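Local coordinates for protein nicastrin (Dictyostelium purpureum, PDB 4R12) that probably serves as an essential, putatively substrate-recruiting subunit of gamma-secretase, the complex that cleaves membrane proteins such as Notch receptors within the membrane, at residues S123-W127 / Q377-P382; Q327-Q332 / Y407-Y412. All coordinates share one frame; numbering follows the deposited sequence.

Contact 1 (S123-W127 / Q377-P382); sequences SNLEW and QTELPP
CG of Gln377 lies 3.9 Å from CH2 of Trp127, and the bend at chi2 (-52°) turns the glutamine amide toward Leu125, NE2 resting beside the two methyl groups of that leucine. Glu379 follows, its chain extended beyond CG, and carries the polar half of the contact. Its OE1 accepts a hydrogen bond of 2.7 Å from OG of Ser123, received on the syn side, 17° out of the carboxylate plane. The same OG accepts from the backbone N of Leu125 at 3.0 Å, which makes an ST turn; the serine thus relays the loop's backbone to the acid. Water 1 joins OE2 of Glu379 to the backbone N of Asn124, and CD1 of Leu125 lies against the side of Glu379, nearest OE1 (3.6 Å) and then CB. The carbonyl O of Glu379 reaches the indole edge, 3.3 Å from CZ2 of Trp127. CB of Leu380 points away, and its side chain packs on His345 and Ala347 of strand 339-347, but its carbonyl O shares water 2 with OE1 of Glu379 and NE1 of Trp127. Pro381 and Pro382 then cover one indole face with CH-pi contacts: CB of Pro381 stands 3.6 Å from the centroid of the six-membered ring of Trp127, only 4° off the normal, and CD of Pro382 lies over the five-membered ring. Tyr112 and Tyr405 meet the same indole edge-to-face. With a leucine in place of Trp127, both prolines would probably lose the flat surface they rest on, and water 2 its N-H donor. Small lobe and large lobe are therefore joined here by CH-pi contacts of two prolines with an indole, beside a hydrated carboxylate whose negative charge is probably moderated by a hydroxyl and two waters.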
ATOM      1  N   SER A 123      -1.398  -5.485 -23.238  1.00 40.12           N
ATOM      2  CA  SER A 123      -0.434  -4.410 -23.470  1.00 38.87           C
ATOM      3  C   SER A 123       0.983  -4.941 -23.650  1.00 36.54           C
ATOM      4  O   SER A 123       1.369  -5.925 -23.023  1.00 38.21           O
ATOM      5  CB  SER A 123      -0.452  -3.394 -22.312  1.00 36.24           C
ATOM      6  OG  SER A 123       0.495  -2.359 -22.544  1.00 35.90           O
ATOM      7  N   ASN A 124       1.750  -4.278 -24.505  1.00 35.59           N
ATOM      8  CA  ASN A 124       3.167  -4.571 -24.670  1.00 38.51           C
ATOM      9  C   ASN A 124       4.060  -3.561 -23.960  1.00 36.42           C
ATOM     10  O   ASN A 124       5.292  -3.628 -24.055  1.00 36.28           O
ATOM     11  CB  ASN A 124       3.527  -4.617 -26.157  1.00 41.47           C
ATOM     12  CG  ASN A 124       3.013  -5.866 -26.831  1.00 46.17           C
ATOM     13  OD1 ASN A 124       3.128  -6.957 -26.280  1.00 42.33           O
ATOM     14  ND2 ASN A 124       2.432  -5.717 -28.018  1.00 46.94           N
ATOM     15  N   LEU A 125       3.446  -2.615 -23.257  1.00 38.09           N
ATOM     16  CA  LEU A 125       4.215  -1.612 -22.543  1.00 36.12           C
ATOM     17  C   LEU A 125       4.836  -2.213 -21.290  1.00 34.12           C
ATOM     18  O   LEU A 125       4.319  -3.184 -20.739  1.00 34.01           O
ATOM     19  CB  LEU A 125       3.344  -0.414 -22.154  1.00 34.94           C
ATOM     20  CG  LEU A 125       2.663   0.382 -23.264  1.00 35.86           C
ATOM     21  CD1 LEU A 125       1.956   1.585 -22.651  1.00 35.66           C
ATOM     22  CD2 LEU A 125       3.662   0.811 -24.326  1.00 37.76           C
ATOM     23  N   GLU A 126       5.958  -1.639 -20.874  1.00 32.47           N
ATOM     24  CA  GLU A 126       6.582  -1.961 -19.605  1.00 32.19           C
ATOM     25  C   GLU A 126       6.769  -0.674 -18.830  1.00 29.90           C
ATOM     26  O   GLU A 126       7.704   0.083 -19.108  1.00 31.09           O
ATOM     27  CB  GLU A 126       7.930  -2.650 -19.806  1.00 32.54           C
ATOM     28  CG  GLU A 126       7.841  -3.953 -20.587  1.00 36.63           C
ATOM     29  CD  GLU A 126       9.140  -4.730 -20.560  1.00 42.68           C
ATOM     30  OE1 GLU A 126      10.205  -4.109 -20.336  1.00 44.05           O
ATOM     31  OE2 GLU A 126       9.095  -5.961 -20.773  1.00 46.86           O
ATOM     32  N   TRP A 127       5.872  -0.427 -17.877  1.00 28.49           N
ATOM     33  CA  TRP A 127       5.875   0.806 -17.097  1.00 27.59           C
ATOM     34  C   TRP A 127       7.010   0.834 -16.065  1.00 27.59           C
ATOM     35  O   TRP A 127       7.491   1.899 -15.677  1.00 26.81           O
ATOM     36  CB  TRP A 127       4.520   0.981 -16.395  1.00 27.08           C
ATOM     37  CG  TRP A 127       3.415   1.315 -17.341  1.00 28.92           C
ATOM     38  CD1 TRP A 127       2.510   0.453 -17.903  1.00 29.51           C
ATOM     39  CD2 TRP A 127       3.100   2.615 -17.852  1.00 28.22           C
ATOM     40  NE1 TRP A 127       1.652   1.148 -18.742  1.00 29.64           N
ATOM     41  CE2 TRP A 127       1.997   2.479 -18.720  1.00 29.36           C
ATOM     42  CE3 TRP A 127       3.650   3.889 -17.655  1.00 26.98           C
ATOM     43  CZ2 TRP A 127       1.431   3.568 -19.390  1.00 29.36           C
ATOM     44  CZ3 TRP A 127       3.089   4.968 -18.315  1.00 28.00           C
ATOM     45  CH2 TRP A 127       1.991   4.802 -19.173  1.00 27.99           C
ATOM     46  N   GLN A 377       2.083   8.777 -23.920  1.00 33.25           N
ATOM     47  CA  GLN A 377       1.630   7.403 -23.986  1.00 33.46           C
ATOM     48  C   GLN A 377       0.146   7.359 -24.318  1.00 32.78           C
ATOM     49  O   GLN A 377      -0.611   8.253 -23.942  1.00 33.26           O
ATOM     50  CB  GLN A 377       1.936   6.683 -22.657  1.00 31.94           C
ATOM     51  CG  GLN A 377       3.442   6.590 -22.362  1.00 31.04           C
ATOM     52  CD  GLN A 377       4.238   5.996 -23.542  1.00 32.91           C
ATOM     53  OE1 GLN A 377       5.036   6.687 -24.176  1.00 34.93           O
ATOM     54  NE2 GLN A 377       4.024   4.717 -23.823  1.00 31.59           N
ATOM     55  N   THR A 378      -0.259   6.320 -25.045  1.00 34.89           N
ATOM     56  CA  THR A 378      -1.647   6.197 -25.477  1.00 35.02           C
ATOM     57  C   THR A 378      -2.434   5.178 -24.665  1.00 37.43           C
ATOM     58  O   THR A 378      -3.590   4.882 -24.984  1.00 38.14           O
ATOM     59  CB  THR A 378      -1.730   5.828 -26.958  1.00 38.04           C
ATOM     60  OG1 THR A 378      -0.892   4.694 -27.218  1.00 38.48           O
ATOM     61  CG2 THR A 378      -1.269   6.998 -27.804  1.00 37.59           C
ATOM     62  N   GLU A 379      -1.785   4.625 -23.640  1.00 35.11           N
ATOM     63  CA  GLU A 379      -2.436   3.787 -22.642  1.00 33.81           C
ATOM     64  C   GLU A 379      -2.242   4.427 -21.271  1.00 30.65           C
ATOM     65  O   GLU A 379      -1.161   4.938 -20.981  1.00 31.11           O
ATOM     66  CB  GLU A 379      -1.862   2.365 -22.638  1.00 35.58           C
ATOM     67  CG  GLU A 379      -2.027   1.588 -23.936  1.00 38.71           C
ATOM     68  CD  GLU A 379      -1.516   0.156 -23.813  1.00 41.14           C
ATOM     69  OE1 GLU A 379      -1.113  -0.244 -22.696  1.00 34.64           O
ATOM     70  OE2 GLU A 379      -1.513  -0.571 -24.829  1.00 43.79           O
ATOM     71  N   LEU A 380      -3.283   4.431 -20.444  1.00 30.70           N
ATOM     72  CA  LEU A 380      -3.118   4.822 -19.046  1.00 31.52           C
ATOM     73  C   LEU A 380      -2.141   3.879 -18.346  1.00 31.94           C
ATOM     74  O   LEU A 380      -2.054   2.708 -18.703  1.00 29.73           O
ATOM     75  CB  LEU A 380      -4.453   4.797 -18.303  1.00 33.59           C
ATOM     76  CG  LEU A 380      -5.505   5.878 -18.528  1.00 33.21           C
ATOM     77  CD1 LEU A 380      -6.559   5.685 -17.474  1.00 30.06           C
ATOM     78  CD2 LEU A 380      -4.915   7.289 -18.430  1.00 33.28           C
ATOM     79  N   PRO A 381      -1.390   4.392 -17.359  1.00 30.95           N
ATOM     80  CA  PRO A 381      -0.546   3.527 -16.527  1.00 28.64           C
ATOM     81  C   PRO A 381      -1.419   2.748 -15.556  1.00 27.25           C
ATOM     82  O   PRO A 381      -2.585   3.105 -15.411  1.00 26.26           O
ATOM     83  CB  PRO A 381       0.351   4.520 -15.784  1.00 28.45           C
ATOM     84  CG  PRO A 381      -0.493   5.756 -15.657  1.00 27.91           C
ATOM     85  CD  PRO A 381      -1.321   5.803 -16.945  1.00 29.23           C
ATOM     86  N   PRO A 382      -0.877   1.695 -14.922  1.00 28.75           N
ATOM     87  CA  PRO A 382      -1.660   0.973 -13.914  1.00 27.95           C
ATOM     88  C   PRO A 382      -2.231   1.934 -12.882  1.00 26.10           C
ATOM     89  O   PRO A 382      -1.472   2.669 -12.250  1.00 26.24           O
ATOM     90  CB  PRO A 382      -0.636   0.033 -13.265  1.00 29.45           C
ATOM     91  CG  PRO A 382       0.449  -0.108 -14.254  1.00 28.93           C
ATOM     92  CD  PRO A 382       0.498   1.178 -15.038  1.00 28.28           C
TER
HETATM   93  O   HOH W   1       0.889  -2.279 -25.895  1.00 41.15           O
HETATM   94  O   HOH W   2      -0.782   0.535 -20.173  1.00 32.89           O

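Contact 2 (Q327-Q332 / Y407-Y412); sequences QIGRAQ and YSNPYY
The carboxamide of Gln327 stands upright between two tyrosines and an asparagine, each meeting it differently. Its NE2 points at the face of Tyr407, 3.2 Å above the ring plane and over the centre, with the amide turned 84° against the ring. OE1 looks the other way, touching the edge of Tyr412 at CD2 (3.4 Å) and accepting from ND2 of Asn409 at 3.0 Å. That bond is straight, the donor lying nearly in line with the glutamine C=O, and the two amides are twisted 58° apart; ND2 also serves Asp417. Beside them CE2 of Tyr407 leans over the rim of one face of Tyr412. The OD1 end of Asn409 accepts from the backbone N of Tyr411, forming an Asx turn, and takes a further bond from Asn421. Arg330 and Pro410 approach each other from opposite sides: the bend at chi3 (81°) brings NE of Arg330 to the carbonyl O of Ser408 in a weak bond of 3.3 Å and lays one guanidinium face under CD of Pro410, 3.5 Å from the plane. NH1 is held by the backbone O of Asn421, and water 3 sits at the guanidinium edge, 2.6 Å from NH2 of Arg330. Gln332 curls back so that its NE2 donates to the carbonyl O of Arg330 and packs against CB of Ser408, whose hydroxyl is bonded to Asp402 O. These loops follow the parallel neighbouring strands 319-325 and 397-401 of the large lobe, whose family belongs with the M28 zinc exopeptidases. The contact thus joins two loops at the C-terminal ends of these strands, consistent with an aminopeptidase-like fold, in whose peptidase relatives the active site lies at that end of the sheet.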
ATOM      1  N   GLN A 327       1.666   7.953  -7.744  1.00 20.75           N
ATOM      2  CA  GLN A 327       3.111   8.249  -7.700  1.00 20.35           C
ATOM      3  C   GLN A 327       3.408   9.707  -8.066  1.00 24.75           C
ATOM      4  O   GLN A 327       3.608  10.045  -9.241  1.00 24.05           O
ATOM      5  CB  GLN A 327       3.898   7.281  -8.600  1.00 22.28           C
ATOM      6  CG  GLN A 327       3.611   5.806  -8.297  1.00 22.93           C
ATOM      7  CD  GLN A 327       4.698   4.874  -8.831  1.00 23.22           C
ATOM      8  OE1 GLN A 327       5.646   4.530  -8.119  1.00 23.02           O
ATOM      9  NE2 GLN A 327       4.579   4.493 -10.097  1.00 23.71           N
ATOM     10  N   ILE A 328       3.439  10.575  -7.054  1.00 23.27           N
ATOM     11  CA  ILE A 328       3.595  12.016  -7.309  1.00 24.59           C
ATOM     12  C   ILE A 328       4.724  12.651  -6.496  1.00 25.28           C
ATOM     13  O   ILE A 328       4.847  13.887  -6.441  1.00 23.85           O
ATOM     14  CB  ILE A 328       2.272  12.776  -7.036  1.00 23.41           C
ATOM     15  CG1 ILE A 328       1.834  12.637  -5.570  1.00 22.33           C
ATOM     16  CG2 ILE A 328       1.164  12.301  -7.991  1.00 23.32           C
ATOM     17  CD1 ILE A 328       0.651  13.562  -5.204  1.00 22.59           C
ATOM     18  N   GLY A 329       5.574  11.805  -5.905  1.00 23.16           N
ATOM     19  CA  GLY A 329       6.615  12.263  -4.997  1.00 22.78           C
ATOM     20  C   GLY A 329       8.003  12.366  -5.611  1.00 25.17           C
ATOM     21  O   GLY A 329       8.978  12.762  -4.949  1.00 24.55           O
ATOM     22  N   ARG A 330       8.107  12.010  -6.884  1.00 24.66           N
ATOM     23  CA  ARG A 330       9.365  12.201  -7.593  1.00 24.97           C
ATOM     24  C   ARG A 330       9.192  12.990  -8.861  1.00 27.80           C
ATOM     25  O   ARG A 330       9.681  12.575  -9.909  1.00 28.92           O
ATOM     26  CB  ARG A 330      10.011  10.867  -7.938  1.00 28.20           C
ATOM     27  CG  ARG A 330      10.820  10.294  -6.833  1.00 29.36           C
ATOM     28  CD  ARG A 330      11.493   8.999  -7.269  1.00 27.94           C
ATOM     29  NE  ARG A 330      12.709   9.211  -8.036  1.00 30.83           N
ATOM     30  CZ  ARG A 330      13.916   9.395  -7.511  1.00 32.13           C
ATOM     31  NH1 ARG A 330      14.078   9.437  -6.193  1.00 33.32           N
ATOM     32  NH2 ARG A 330      14.967   9.548  -8.311  1.00 31.73           N
ATOM     33  N   ALA A 331       8.511  14.124  -8.773  1.00 27.98           N
ATOM     34  CA  ALA A 331       8.390  15.007  -9.922  1.00 29.75           C
ATOM     35  C   ALA A 331       9.787  15.282 -10.495  1.00 30.92           C
ATOM     36  O   ALA A 331      10.762  15.408  -9.743  1.00 28.99           O
ATOM     37  CB  ALA A 331       7.681  16.287  -9.538  1.00 29.45           C
ATOM     38  N   GLN A 332       9.872  15.330 -11.825  1.00 30.62           N
ATOM     39  CA  GLN A 332      11.130  15.454 -12.570  1.00 33.74           C
ATOM     40  C   GLN A 332      11.532  16.898 -12.827  1.00 32.03           C
ATOM     41  O   GLN A 332      10.738  17.677 -13.345  1.00 32.03           O
ATOM     42  CB  GLN A 332      11.006  14.751 -13.925  1.00 35.68           C
ATOM     43  CG  GLN A 332      10.702  13.285 -13.836  1.00 37.01           C
ATOM     44  CD  GLN A 332      11.838  12.521 -13.200  1.00 37.84           C
ATOM     45  OE1 GLN A 332      12.800  12.135 -13.873  1.00 40.43           O
ATOM     46  NE2 GLN A 332      11.739  12.303 -11.896  1.00 35.07           N
ATOM     47  N   TYR A 407       8.384   4.550 -15.172  1.00 28.27           N
ATOM     48  CA  TYR A 407       8.275   5.057 -13.801  1.00 26.39           C
ATOM     49  C   TYR A 407       9.479   5.903 -13.397  1.00 24.25           C
ATOM     50  O   TYR A 407      10.618   5.544 -13.688  1.00 24.93           O
ATOM     51  CB  TYR A 407       8.152   3.889 -12.802  1.00 25.54           C
ATOM     52  CG  TYR A 407       6.791   3.230 -12.680  1.00 25.07           C
ATOM     53  CD1 TYR A 407       5.657   3.774 -13.278  1.00 24.85           C
ATOM     54  CD2 TYR A 407       6.638   2.067 -11.928  1.00 25.01           C
ATOM     55  CE1 TYR A 407       4.407   3.159 -13.139  1.00 26.18           C
ATOM     56  CE2 TYR A 407       5.400   1.453 -11.779  1.00 24.71           C
ATOM     57  CZ  TYR A 407       4.290   1.998 -12.395  1.00 24.28           C
ATOM     58  OH  TYR A 407       3.063   1.382 -12.238  1.00 25.26           O
ATOM     59  N   SER A 408       9.235   7.022 -12.725  1.00 24.33           N
ATOM     60  CA  SER A 408      10.327   7.766 -12.118  1.00 24.29           C
ATOM     61  C   SER A 408      10.828   7.061 -10.839  1.00 23.19           C
ATOM     62  O   SER A 408      12.009   7.119 -10.510  1.00 24.65           O
ATOM     63  CB  SER A 408       9.881   9.203 -11.810  1.00 25.93           C
ATOM     64  OG  SER A 408       9.546   9.866 -13.031  1.00 30.55           O
ATOM     65  N   ASN A 409       9.917   6.418 -10.123  1.00 22.01           N
ATOM     66  CA  ASN A 409      10.261   5.564  -8.975  1.00 23.00           C
ATOM     67  C   ASN A 409      11.290   4.486  -9.340  1.00 24.54           C
ATOM     68  O   ASN A 409      10.972   3.544 -10.062  1.00 24.78           O
ATOM     69  CB  ASN A 409       8.985   4.902  -8.437  1.00 21.46           C
ATOM     70  CG  ASN A 409       9.177   4.259  -7.056  1.00 21.79           C
ATOM     71  OD1 ASN A 409      10.299   4.137  -6.561  1.00 22.44           O
ATOM     72  ND2 ASN A 409       8.074   3.814  -6.452  1.00 21.78           N
ATOM     73  N   PRO A 410      12.529   4.612  -8.829  1.00 23.78           N
ATOM     74  CA  PRO A 410      13.565   3.622  -9.140  1.00 25.99           C
ATOM     75  C   PRO A 410      13.537   2.403  -8.208  1.00 24.22           C
ATOM     76  O   PRO A 410      14.312   1.462  -8.404  1.00 25.87           O
ATOM     77  CB  PRO A 410      14.857   4.416  -8.963  1.00 24.33           C
ATOM     78  CG  PRO A 410      14.524   5.402  -7.888  1.00 25.75           C
ATOM     79  CD  PRO A 410      13.067   5.751  -8.053  1.00 24.03           C
ATOM     80  N   TYR A 411      12.643   2.416  -7.229  1.00 22.64           N
ATOM     81  CA  TYR A 411      12.560   1.324  -6.266  1.00 23.25           C
ATOM     82  C   TYR A 411      11.123   0.865  -6.079  1.00 23.09           C
ATOM     83  O   TYR A 411      10.673   0.659  -4.949  1.00 22.71           O
ATOM     84  CB  TYR A 411      13.166   1.760  -4.915  1.00 23.46           C
ATOM     85  CG  TYR A 411      14.650   1.984  -5.024  1.00 25.41           C
ATOM     86  CD1 TYR A 411      15.508   0.925  -5.275  1.00 24.68           C
ATOM     87  CD2 TYR A 411      15.194   3.253  -4.905  1.00 24.95           C
ATOM     88  CE1 TYR A 411      16.883   1.123  -5.390  1.00 25.95           C
ATOM     89  CE2 TYR A 411      16.565   3.466  -5.023  1.00 26.22           C
ATOM     90  CZ  TYR A 411      17.400   2.398  -5.269  1.00 27.77           C
ATOM     91  OH  TYR A 411      18.760   2.603  -5.389  1.00 29.16           O
ATOM     92  N   TYR A 412      10.405   0.678  -7.187  1.00 23.21           N
ATOM     93  CA  TYR A 412       9.000   0.325  -7.083  1.00 24.68           C
ATOM     94  C   TYR A 412       8.790  -1.036  -6.405  1.00 24.57           C
ATOM     95  O   TYR A 412       9.357  -2.042  -6.823  1.00 24.77           O
ATOM     96  CB  TYR A 412       8.339   0.320  -8.473  1.00 24.43           C
ATOM     97  CG  TYR A 412       6.863   0.066  -8.387  1.00 25.02           C
ATOM     98  CD1 TYR A 412       6.357  -1.229  -8.397  1.00 25.60           C
ATOM     99  CD2 TYR A 412       5.969   1.125  -8.266  1.00 24.09           C
ATOM    100  CE1 TYR A 412       4.998  -1.465  -8.299  1.00 23.69           C
ATOM    101  CE2 TYR A 412       4.604   0.901  -8.166  1.00 23.98           C
ATOM    102  CZ  TYR A 412       4.129  -0.395  -8.185  1.00 26.00           C
ATOM    103  OH  TYR A 412       2.779  -0.637  -8.080  1.00 26.41           O
TER
HETATM  104  O   HOH W   3      13.726   9.953 -10.564  1.00 38.66           O

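From the N terminus, the chain first leaves the small-lobe loop 123-127, then passes 327-332, 377-382 and finally 407-412. Contact 1 closes the long excursion from 123-127 to 377-382, tying the small lobe to the large one; contact 2 closes a shorter span wholly within the large lobe. Because 327-332 falls inside the first span and 407-412 beyond it, the two closures cross rather than nest. They also touch: Trp127 O lies 2.8 Å from Tyr407 N, a probable hydrogen bond, and Pro382 CG packs against the Tyr407 hydroxyl. The small-lobe loop thereby meets loops that follow strands 370-374 and 397-401.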